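PDB 1IAP: guanine nucleotide exchange factor p115rhogef from Homo sapiens, which activates Rho-family GTPases by promoting nucleotide exchange and carries an N-terminal RGS-like domain that probably binds G-protein alpha subunits. Local coordinates for residues A[20-24]-A[124-128]. Numbering follows the deposited sequence.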
loop_
_atom_site.group_PDB
_atom_site.type_symbol
_atom_site.label_atom_id
_atom_site.label_comp_id
_atom_site.label_asym_id
_atom_site.label_seq_id
_atom_site.Cartn_x
_atom_site.Cartn_y
_atom_site.Cartn_z
ATOM N N ALA A 20 -5.299 8.779 -3.240
ATOM C CA ALA A 20 -6.337 8.785 -4.271
ATOM C C ALA A 20 -6.403 7.399 -4.909
ATOM O O ALA A 20 -7.484 6.836 -5.090
ATOM C CB ALA A 20 -6.034 9.859 -5.338
ATOM N N LEU A 21 -5.234 6.839 -5.205
ATOM C CA LEU A 21 -5.141 5.512 -5.806
ATOM C C LEU A 21 -5.727 4.473 -4.855
ATOM O O LEU A 21 -6.488 3.603 -5.275
ATOM C CB LEU A 21 -3.680 5.171 -6.117
ATOM C CG LEU A 21 -3.368 3.742 -6.567
ATOM C CD1 LEU A 21 -4.042 3.449 -7.905
ATOM C CD2 LEU A 21 -1.857 3.558 -6.677
ATOM N N LEU A 22 -5.372 4.577 -3.574
ATOM C CA LEU A 22 -5.855 3.654 -2.560
ATOM C C LEU A 22 -7.372 3.680 -2.462
ATOM O O LEU A 22 -8.002 2.628 -2.398
ATOM C CB LEU A 22 -5.243 3.983 -1.189
ATOM C CG LEU A 22 -4.118 3.136 -0.575
ATOM C CD1 LEU A 22 -3.761 1.927 -1.418
ATOM C CD2 LEU A 22 -2.905 3.997 -0.329
ATOM N N GLN A 23 -7.958 4.877 -2.431
ATOM C CA GLN A 23 -9.412 4.982 -2.344
ATOM C C GLN A 23 -10.068 4.329 -3.550
ATOM O O GLN A 23 -11.079 3.643 -3.415
ATOM C CB GLN A 23 -9.872 6.434 -2.221
ATOM C CG GLN A 23 -11.398 6.554 -2.177
ATOM C CD GLN A 23 -11.882 7.939 -1.834
ATOM O OE1 GLN A 23 -12.896 8.406 -2.360
ATOM N NE2 GLN A 23 -11.177 8.599 -0.928
ATOM N N HIS A 24 -9.479 4.536 -4.723
ATOM C CA HIS A 24 -9.994 3.953 -5.957
ATOM C C HIS A 24 -9.973 2.425 -5.839
ATOM O O HIS A 24 -11.011 1.777 -5.932
ATOM C CB HIS A 24 -9.134 4.404 -7.144
ATOM C CG HIS A 24 -9.584 3.860 -8.466
ATOM N ND1 HIS A 24 -10.743 4.271 -9.086
ATOM C CD2 HIS A 24 -9.019 2.949 -9.294
ATOM C CE1 HIS A 24 -10.873 3.640 -10.240
ATOM N NE2 HIS A 24 -9.839 2.833 -10.391
ATOM N N MET A 124 -13.045 10.082 -13.573
ATOM C CA MET A 124 -13.682 9.057 -12.758
ATOM C C MET A 124 -12.849 8.571 -11.572
ATOM O O MET A 124 -13.029 7.453 -11.098
ATOM C CB MET A 124 -14.126 7.887 -13.644
ATOM C CG MET A 124 -15.251 8.257 -14.601
ATOM S SD MET A 124 -15.577 7.003 -15.855
ATOM C CE MET A 124 -16.663 5.895 -14.948
ATOM N N THR A 125 -11.941 9.419 -11.091
ATOM C CA THR A 125 -11.119 9.076 -9.935
ATOM C C THR A 125 -11.281 10.145 -8.863
ATOM O O THR A 125 -11.455 11.330 -9.170
ATOM C CB THR A 125 -9.625 8.902 -10.290
ATOM O OG1 THR A 125 -9.143 10.072 -10.962
ATOM C CG2 THR A 125 -9.435 7.672 -11.175
ATOM N N PRO A 126 -11.251 9.734 -7.589
ATOM C CA PRO A 126 -11.403 10.645 -6.453
ATOM C C PRO A 126 -10.255 11.604 -6.203
ATOM O O PRO A 126 -9.108 11.349 -6.581
ATOM C CB PRO A 126 -11.575 9.682 -5.276
ATOM C CG PRO A 126 -10.719 8.509 -5.681
ATOM C CD PRO A 126 -11.119 8.337 -7.126
ATOM N N TRP A 127 -10.590 12.723 -5.570
ATOM C CA TRP A 127 -9.619 13.738 -5.184
ATOM C C TRP A 127 -8.803 14.403 -6.290
ATOM O O TRP A 127 -7.701 14.881 -6.034
ATOM C CB TRP A 127 -8.675 13.141 -4.136
ATOM C CG TRP A 127 -9.409 12.573 -2.963
ATOM C CD1 TRP A 127 -9.465 11.263 -2.583
ATOM C CD2 TRP A 127 -10.198 13.301 -2.017
ATOM N NE1 TRP A 127 -10.240 11.130 -1.457
ATOM C CE2 TRP A 127 -10.702 12.365 -1.087
ATOM C CE3 TRP A 127 -10.528 14.655 -1.863
ATOM C CZ2 TRP A 127 -11.514 12.739 -0.014
ATOM C CZ3 TRP A 127 -11.336 15.028 -0.794
ATOM C CH2 TRP A 127 -11.821 14.072 0.116
ATOM N N GLU A 128 -9.340 14.448 -7.505
ATOM C CA GLU A 128 -8.629 15.069 -8.614
ATOM C C GLU A 128 -8.416 16.565 -8.377
ATOM O O GLU A 128 -7.400 17.120 -8.782
ATOM C CB GLU A 128 -9.364 14.811 -9.937
ATOM C CG GLU A 128 -8.580 15.201 -11.197
ATOM C CD GLU A 128 -7.184 14.576 -11.277
ATOM O OE1 GLU A 128 -7.001 13.415 -10.858
ATOM O OE2 GLU A 128 -6.259 15.259 -11.764
#
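Pro126 lays its ring over the side of one helical turn, covering the backbone between Ala20 and His24. Its CG comes within 4.3 Å of His24 N, and its CD lies 4.4 Å from His24 CB. That turn is closed by the hydrogen bond from His24 N to Ala20 O (3.1 Å), so the proline meets a backbone already satisfied and packs by van der Waals contact. The small methyl group of Ala20 lets the loop come close: Ala20 CB lies 3.6 Å from Pro126 O and 4.4 Å from Trp127 CB, and the alpha carbons of Ala20 and Pro126 are 5.8 Å apart.

Gln23 extends along the same side of the helix toward the Trp127 indole, approaching the edge of the ring rather than its face. The outer end of Gln23 thus spans both Pro126 and Trp127. One turn away from Ala20, the imidazole of His24 receives Thr125 CG2 over one face, with His24 ND1 to Thr125 CG2 at 4.2 Å. The other ring nitrogen, NE2, is hydrogen-bonded to Asp115, and Phe116 meets the imidazole edge-to-face, which ties His24 to helix 106-121.

Trp127 occupies the N-cap position of helix 128-135, so the start of that helix lies against helix 15-28 within the all-helical RGS-like domain. Its indole also packs edge-to-face with His159 of helix 142-162, while Leu21 and Leu22 pack on helix 32-43; with Thr125 on helix 106-121 and Trp127 on helix 142-162, the loop crosses helix 15-28 between the two.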